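Local coordinates for protein GH3 beta-N-acetylglucosaminidase (Paenibacillaceae, PDB 6K5J) that hydrolyses beta-N-acetylglucosaminides, probably releasing terminal N-acetylglucosamine units, as a member of glycoside hydrolase family 3, at residues A[50-56]-A[90-96]; A[59-63]-A[127-131]. All coordinates share one frame; numbering follows the deposited sequence.

In the fold
Both contacts lie within the family 3 N-terminal domain and are only partly buried, yet they show how chemistry follows place in the fold. Interaction 1 joins two loops that follow neighbouring parallel strands, 45-47 and 79-81; it pairs a charged, hydrogen-bonded edge with an apolar interior. Interaction 2, farther from the centre of the chain, sets helix 56-72 against the turn that follows helix 111-127, and relies on close-fitting apolar groups plus one hydroxyl-to-carbonyl bond. Residues 50-56 lead straight into helix 56-72, so the two share an element. They also meet directly: Leu53 CD2 lies 3.6 Å from Val59 CG2, and Leu92 CD2 lies 3.7 Å from Leu128 CD1.

Interaction 1: residues A[50-56]-A[90-96]; sequences RRNLAEP and TRLENGV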
ATOM      1  N   ARG A  50      11.021  -5.232   3.153  1.00 18.52           N
ATOM      2  CA  ARG A  50      11.375  -6.483   2.474  1.00 21.16           C
ATOM      3  C   ARG A  50      12.689  -7.068   3.001  1.00 21.44           C
ATOM      4  O   ARG A  50      12.839  -8.292   3.103  1.00 19.96           O
ATOM      5  CB  ARG A  50      11.451  -6.235   0.955  1.00 20.43           C
ATOM      6  CG  ARG A  50      11.742  -7.473   0.101  1.00 23.58           C
ATOM      7  CD  ARG A  50      11.399  -7.222  -1.397  1.00 25.79           C
ATOM      8  NE  ARG A  50      10.008  -6.806  -1.557  1.00 25.58           N
ATOM      9  CZ  ARG A  50       8.984  -7.637  -1.746  1.00 25.32           C
ATOM     10  NH1 ARG A  50       9.181  -8.943  -1.830  1.00 26.09           N
ATOM     11  NH2 ARG A  50       7.755  -7.164  -1.855  1.00 22.88           N
ATOM     12  N   ARG A  51      13.647  -6.201   3.354  1.00 21.13           N
ATOM     13  CA  ARG A  51      14.946  -6.634   3.872  1.00 19.25           C
ATOM     14  C   ARG A  51      14.834  -7.437   5.166  1.00 20.33           C
ATOM     15  O   ARG A  51      15.756  -8.193   5.490  1.00 18.56           O
ATOM     16  CB  ARG A  51      15.847  -5.420   4.114  1.00 22.30           C
ATOM     17  CG  ARG A  51      15.238  -4.435   5.135  1.00 21.16           C
ATOM     18  CD  ARG A  51      16.035  -3.134   5.304  1.00 19.62           C
ATOM     19  NE  ARG A  51      15.370  -2.266   6.282  1.00 21.87           N
ATOM     20  CZ  ARG A  51      14.972  -1.016   6.054  1.00 22.62           C
ATOM     21  NH1 ARG A  51      15.193  -0.435   4.878  1.00 22.40           N
ATOM     22  NH2 ARG A  51      14.358  -0.340   7.023  1.00 17.71           N
ATOM     23  N   ASN A  52      13.737  -7.298   5.911  1.00 20.77           N
ATOM     24  CA  ASN A  52      13.538  -8.053   7.146  1.00 18.55           C
ATOM     25  C   ASN A  52      12.726  -9.320   6.949  1.00 17.99           C
ATOM     26  O   ASN A  52      12.497 -10.037   7.925  1.00 18.14           O
ATOM     27  CB  ASN A  52      12.827  -7.197   8.207  1.00 17.40           C
ATOM     28  CG  ASN A  52      13.444  -5.827   8.373  1.00 21.85           C
ATOM     29  OD1 ASN A  52      12.838  -4.808   8.006  1.00 19.11           O
ATOM     30  ND2 ASN A  52      14.649  -5.785   8.945  1.00 18.18           N
ATOM     31  N   LEU A  53      12.251  -9.602   5.734  1.00 19.05           N
ATOM     32  CA  LEU A  53      11.173 -10.572   5.541  1.00 19.46           C
ATOM     33  C   LEU A  53      11.594 -11.600   4.494  1.00 21.42           C
ATOM     34  O   LEU A  53      11.436 -11.377   3.291  1.00 20.51           O
ATOM     35  CB  LEU A  53       9.873  -9.859   5.139  1.00 17.29           C
ATOM     36  CG  LEU A  53       9.492  -8.680   6.054  1.00 19.12           C
ATOM     37  CD1 LEU A  53       8.338  -7.864   5.450  1.00 19.73           C
ATOM     38  CD2 LEU A  53       9.114  -9.189   7.466  1.00 16.31           C
ATOM     39  N   ALA A  54      12.120 -12.734   4.954  1.00 20.03           N
ATOM     40  CA  ALA A  54      12.492 -13.832   4.068  1.00 21.24           C
ATOM     41  C   ALA A  54      11.421 -14.919   4.008  1.00 24.64           C
ATOM     42  O   ALA A  54      10.967 -15.280   2.915  1.00 21.83           O
ATOM     43  CB  ALA A  54      13.844 -14.428   4.500  1.00 22.51           C
ATOM     44  N   GLU A  55      10.988 -15.449   5.154  1.00 21.45           N
ATOM     45  CA  GLU A  55       9.950 -16.476   5.156  1.00 21.23           C
ATOM     46  C   GLU A  55       9.237 -16.441   6.503  1.00 19.37           C
ATOM     47  O   GLU A  55       9.769 -15.888   7.469  1.00 21.25           O
ATOM     48  CB  GLU A  55      10.548 -17.874   4.893  1.00 22.39           C
ATOM     49  CG  GLU A  55      11.444 -18.369   6.026  1.00 23.22           C
ATOM     50  CD  GLU A  55      11.893 -19.810   5.838  1.00 26.87           C
ATOM     51  OE1 GLU A  55      11.052 -20.671   5.519  1.00 30.02           O
ATOM     52  OE2 GLU A  55      13.098 -20.076   5.995  1.00 35.53           O
ATOM     53  N   PRO A  56       8.027 -17.016   6.591  1.00 21.29           N
ATOM     54  CA  PRO A  56       7.244 -16.915   7.841  1.00 21.10           C
ATOM     55  C   PRO A  56       7.972 -17.333   9.111  1.00 22.82           C
ATOM     56  O   PRO A  56       7.882 -16.627  10.121  1.00 20.31           O
ATOM     57  CB  PRO A  56       6.043 -17.827   7.552  1.00 25.02           C
ATOM     58  CG  PRO A  56       5.825 -17.665   6.070  1.00 21.58           C
ATOM     59  CD  PRO A  56       7.211 -17.522   5.467  1.00 22.91           C
ATOM     60  N   THR A  90       2.926  -4.981  -1.183  1.00 19.14           N
ATOM     61  CA  THR A  90       3.195  -5.933  -0.119  1.00 22.78           C
ATOM     62  C   THR A  90       4.701  -5.976   0.103  1.00 25.01           C
ATOM     63  O   THR A  90       5.486  -5.646  -0.791  1.00 22.13           O
ATOM     64  CB  THR A  90       2.674  -7.350  -0.448  1.00 23.67           C
ATOM     65  OG1 THR A  90       3.293  -7.814  -1.648  1.00 21.98           O
ATOM     66  CG2 THR A  90       1.143  -7.368  -0.628  1.00 24.64           C
ATOM     67  N   ARG A  91       5.103  -6.366   1.314  1.00 20.17           N
ATOM     68  CA  ARG A  91       6.516  -6.527   1.635  1.00 20.13           C
ATOM     69  C   ARG A  91       6.936  -7.979   1.762  1.00 22.41           C
ATOM     70  O   ARG A  91       8.139  -8.263   1.735  1.00 24.13           O
ATOM     71  CB  ARG A  91       6.862  -5.813   2.948  1.00 21.62           C
ATOM     72  CG  ARG A  91       6.436  -4.382   2.984  1.00 19.73           C
ATOM     73  CD  ARG A  91       7.177  -3.575   1.950  1.00 22.05           C
ATOM     74  NE  ARG A  91       6.952  -2.163   2.200  1.00 22.85           N
ATOM     75  CZ  ARG A  91       6.908  -1.234   1.259  1.00 32.66           C
ATOM     76  NH1 ARG A  91       7.084  -1.541  -0.028  1.00 27.22           N
ATOM     77  NH2 ARG A  91       6.676   0.010   1.618  1.00 27.28           N
ATOM     78  N   LEU A  92       5.976  -8.886   1.915  1.00 22.29           N
ATOM     79  CA  LEU A  92       6.232 -10.316   2.013  1.00 23.15           C
ATOM     80  C   LEU A  92       5.187 -11.044   1.185  1.00 21.48           C
ATOM     81  O   LEU A  92       3.989 -10.853   1.396  1.00 21.66           O
ATOM     82  CB  LEU A  92       6.183 -10.788   3.472  1.00 22.77           C
ATOM     83  CG  LEU A  92       6.340 -12.305   3.651  1.00 21.27           C
ATOM     84  CD1 LEU A  92       7.721 -12.772   3.184  1.00 18.78           C
ATOM     85  CD2 LEU A  92       6.087 -12.689   5.100  1.00 21.40           C
ATOM     86  N   GLU A  93       5.643 -11.875   0.248  1.00 19.92           N
ATOM     87  CA  GLU A  93       4.778 -12.807  -0.452  1.00 22.09           C
ATOM     88  C   GLU A  93       5.186 -14.263  -0.266  1.00 23.26           C
ATOM     89  O   GLU A  93       4.357 -15.147  -0.485  1.00 23.89           O
ATOM     90  CB  GLU A  93       4.742 -12.488  -1.958  1.00 27.28           C
ATOM     91  CG  GLU A  93       4.441 -11.022  -2.279  1.00 25.19           C
ATOM     92  CD  GLU A  93       5.647 -10.121  -2.085  1.00 28.14           C
ATOM     93  OE1 GLU A  93       5.486  -9.001  -1.556  1.00 29.67           O
ATOM     94  OE2 GLU A  93       6.771 -10.531  -2.437  1.00 27.91           O
ATOM     95  N   ASN A  94       6.419 -14.535   0.157  1.00 23.58           N
ATOM     96  CA  ASN A  94       6.870 -15.909   0.315  1.00 23.00           C
ATOM     97  C   ASN A  94       6.206 -16.530   1.535  1.00 21.96           C
ATOM     98  O   ASN A  94       6.397 -16.045   2.652  1.00 22.65           O
ATOM     99  CB  ASN A  94       8.390 -15.951   0.465  1.00 22.13           C
ATOM    100  CG  ASN A  94       8.922 -17.372   0.531  1.00 26.14           C
ATOM    101  OD1 ASN A  94       8.477 -18.246  -0.214  1.00 25.59           O
ATOM    102  ND2 ASN A  94       9.863 -17.608   1.421  1.00 21.59           N
ATOM    103  N   GLY A  95       5.424 -17.593   1.329  1.00 20.58           N
ATOM    104  CA  GLY A  95       4.814 -18.291   2.443  1.00 22.60           C
ATOM    105  C   GLY A  95       3.561 -17.666   3.008  1.00 22.08           C
ATOM    106  O   GLY A  95       3.084 -18.117   4.057  1.00 19.47           O
ATOM    107  N   VAL A  96       3.018 -16.631   2.367  1.00 20.11           N
ATOM    108  CA  VAL A  96       1.775 -16.006   2.794  1.00 21.15           C
ATOM    109  C   VAL A  96       0.872 -15.862   1.577  1.00 22.28           C
ATOM    110  O   VAL A  96       1.312 -15.979   0.430  1.00 20.90           O
ATOM    111  CB  VAL A  96       1.992 -14.634   3.475  1.00 20.38           C
ATOM    112  CG1 VAL A  96       2.959 -14.780   4.646  1.00 19.70           C
ATOM    113  CG2 VAL A  96       2.519 -13.615   2.475  1.00 22.93           C
TER
HETATM  114  O   HOH W   1       9.228  -3.787  -1.310  1.00 37.13           O
HETATM  115  O   HOH W   2       9.887 -10.413   1.355  1.00 23.62           O
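A bend at chi3 of Arg50 (-56°) and another at chi2 of Glu93 (78°) bring guanidinium and carboxylate together end-on. NH1 donates to Glu93 OE2 and NH2 to Glu93 OE1, each at 2.9 Å and each on the syn lone pair of its oxygen. The two planes are 24° apart, so the paired salt bridge is nearly flat and holds both groups against rotation. Over one guanidinium face sits Arg91 O, 3.6 Å from Arg50 CZ. A leucine in place of Arg50 would probably leave the Glu93 carboxylate without its charge mate, still held at OE1 by the Thr90 hydroxyl but with OE2 robbed of its partner here. These are loops following parallel strands in the TIM-barrel-type N-terminal domain, the end of such barrels where active sites lie; Arg91, salt-bridged to Asp83, also touches an N-acetylglucosamine. Behind the charged edge the contact turns apolar: Leu53 CD1 rests on Arg91 CB at 3.6 Å, while Leu53 CB lies 4.1 Å from Leu92 CD1. A water gives hydrogens to Leu53 O and Arg91 O, bridging the two backbones. Farther along, Asn94 ND2 makes a nearly straight bond of 3.0 Å to Ala54 O, which lies close to the amide plane. Gly95 belongs to a type II turn from Glu93 to Val96, and a side chain on it would run into Pro56 CD, whose ring instead lies along the turn with CG 3.4 Å from Gly95 O.

Interaction 2: residues A[59-63]-A[127-131]; sequences VAKLS and ALGIN
Ser63 CB packs against the bare CA of Gly129 at 3.7 Å, a bump set into a hollow between helix 56-72 and the turn after helix 111-127. That turn is a Schellman motif: Gly129, with positive phi, is its C-prime residue, and the amides of Ile130 and Gly129 return to the carbonyls of Leu125 and Arg126. The backbone angles alone call for glycine here, and the neighbouring helix adds a second reason, since a side chain would collide with Ser63 CB. One turn earlier, Val59 forms the next bump. With CG1 anti to its own N (chi1 -180°), that methyl is aimed across the contact into the notch between Leu128 and Ile130, lying 3.8 Å from Leu128 CB and 4.1 Å from Ile130 CD1. Leu128 in turn runs obliquely past Val59, its CD1 close to both CB and CG1 of the valine. Between the two bumps, the small Ala60 lets the chains draw near: its CB is 4.0 Å from Ala127 O, and its CA approaches Leu128 O in a CA-H...O contact. Farther in, Ile80 of strand 79-81 is touched by both Ser63 and Ile130, so the helix and the turn meet over the same strand. Ser63 OG, which also hydrogen-bonds Tyr48 OH, donates to Leu128 O at 2.8 Å, lying in the carbonyl plane with a C=O...OG angle of 148°.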
ATOM      1  N   VAL A  59      10.368 -14.606  10.112  1.00 17.79           N
ATOM      2  CA  VAL A  59       9.733 -13.366  10.560  1.00 17.35           C
ATOM      3  C   VAL A  59       9.179 -13.538  11.971  1.00 17.19           C
ATOM      4  O   VAL A  59       9.371 -12.682  12.842  1.00 18.63           O
ATOM      5  CB  VAL A  59       8.625 -12.929   9.578  1.00 15.66           C
ATOM      6  CG1 VAL A  59       7.973 -11.617  10.056  1.00 18.43           C
ATOM      7  CG2 VAL A  59       9.196 -12.747   8.166  1.00 18.29           C
ATOM      8  N   ALA A  60       8.463 -14.640  12.205  1.00 19.41           N
ATOM      9  CA  ALA A  60       7.944 -14.919  13.541  1.00 19.82           C
ATOM     10  C   ALA A  60       9.069 -14.963  14.569  1.00 19.99           C
ATOM     11  O   ALA A  60       8.940 -14.416  15.674  1.00 22.01           O
ATOM     12  CB  ALA A  60       7.164 -16.237  13.530  1.00 18.42           C
ATOM     13  N   LYS A  61      10.187 -15.607  14.223  1.00 18.89           N
ATOM     14  CA  LYS A  61      11.338 -15.619  15.123  1.00 23.21           C
ATOM     15  C   LYS A  61      11.853 -14.211  15.382  1.00 21.55           C
ATOM     16  O   LYS A  61      12.214 -13.869  16.517  1.00 19.49           O
ATOM     17  CB  LYS A  61      12.466 -16.463  14.533  1.00 21.33           C
ATOM     18  CG  LYS A  61      12.433 -17.930  14.871  1.00 33.00           C
ATOM     19  CD  LYS A  61      13.790 -18.542  14.516  1.00 39.59           C
ATOM     20  CE  LYS A  61      14.904 -17.521  14.756  1.00 38.50           C
ATOM     21  NZ  LYS A  61      16.243 -18.139  15.029  1.00 48.15           N
ATOM     22  N   LEU A  62      11.915 -13.392  14.332  1.00 19.27           N
ATOM     23  CA  LEU A  62      12.442 -12.037  14.463  1.00 17.15           C
ATOM     24  C   LEU A  62      11.547 -11.176  15.349  1.00 20.33           C
ATOM     25  O   LEU A  62      12.035 -10.444  16.218  1.00 20.76           O
ATOM     26  CB  LEU A  62      12.600 -11.413  13.071  1.00 17.30           C
ATOM     27  CG  LEU A  62      12.935  -9.922  13.035  1.00 19.25           C
ATOM     28  CD1 LEU A  62      14.286  -9.661  13.684  1.00 18.94           C
ATOM     29  CD2 LEU A  62      12.912  -9.426  11.585  1.00 18.64           C
ATOM     30  N   SER A  63      10.228 -11.244  15.143  1.00 18.44           N
ATOM     31  CA  SER A  63       9.323 -10.485  16.000  1.00 19.85           C
ATOM     32  C   SER A  63       9.452 -10.912  17.454  1.00 18.69           C
ATOM     33  O   SER A  63       9.482 -10.068  18.356  1.00 18.02           O
ATOM     34  CB  SER A  63       7.874 -10.639  15.532  1.00 18.74           C
ATOM     35  OG  SER A  63       7.693 -10.139  14.215  1.00 19.50           O
ATOM     36  N   ALA A 127       0.173 -13.948  13.085  1.00 20.12           N
ATOM     37  CA  ALA A 127       0.914 -15.195  13.252  1.00 22.68           C
ATOM     38  C   ALA A 127       2.417 -14.983  13.147  1.00 24.36           C
ATOM     39  O   ALA A 127       3.186 -15.797  13.674  1.00 23.24           O
ATOM     40  CB  ALA A 127       0.453 -16.219  12.215  1.00 20.78           C
ATOM     41  N   LEU A 128       2.858 -13.902  12.497  1.00 19.56           N
ATOM     42  CA  LEU A 128       4.274 -13.593  12.389  1.00 17.29           C
ATOM     43  C   LEU A 128       4.751 -12.623  13.467  1.00 21.42           C
ATOM     44  O   LEU A 128       5.888 -12.148  13.393  1.00 20.75           O
ATOM     45  CB  LEU A 128       4.583 -13.020  11.003  1.00 21.08           C
ATOM     46  CG  LEU A 128       4.142 -13.868   9.809  1.00 24.79           C
ATOM     47  CD1 LEU A 128       4.632 -13.235   8.508  1.00 22.40           C
ATOM     48  CD2 LEU A 128       4.649 -15.294   9.919  1.00 24.23           C
ATOM     49  N   GLY A 129       3.915 -12.312  14.459  1.00 18.64           N
ATOM     50  CA  GLY A 129       4.297 -11.365  15.486  1.00 20.54           C
ATOM     51  C   GLY A 129       4.149  -9.914  15.088  1.00 18.00           C
ATOM     52  O   GLY A 129       4.593  -9.027  15.833  1.00 20.32           O
ATOM     53  N   ILE A 130       3.553  -9.644  13.937  1.00 18.14           N
ATOM     54  CA  ILE A 130       3.278  -8.281  13.488  1.00 17.61           C
ATOM     55  C   ILE A 130       1.899  -7.879  14.003  1.00 19.21           C
ATOM     56  O   ILE A 130       0.910  -8.583  13.772  1.00 20.96           O
ATOM     57  CB  ILE A 130       3.352  -8.195  11.952  1.00 18.61           C
ATOM     58  CG1 ILE A 130       4.773  -8.518  11.486  1.00 17.58           C
ATOM     59  CG2 ILE A 130       2.887  -6.833  11.452  1.00 16.20           C
ATOM     60  CD1 ILE A 130       4.856  -8.994  10.035  1.00 21.02           C
ATOM     61  N   ASN A 131       1.825  -6.747  14.698  1.00 17.12           N
ATOM     62  CA  ASN A 131       0.602  -6.359  15.393  1.00 17.98           C
ATOM     63  C   ASN A 131       0.060  -5.019  14.917  1.00 18.90           C
ATOM     64  O   ASN A 131      -0.884  -4.495  15.514  1.00 16.98           O
ATOM     65  CB  ASN A 131       0.833  -6.338  16.912  1.00 20.36           C
ATOM     66  CG  ASN A 131       2.023  -5.483  17.313  1.00 23.68           C
ATOM     67  OD1 ASN A 131       2.211  -4.390  16.792  1.00 21.01           O
ATOM     68  ND2 ASN A 131       2.828  -5.977  18.253  1.00 24.74           N
TER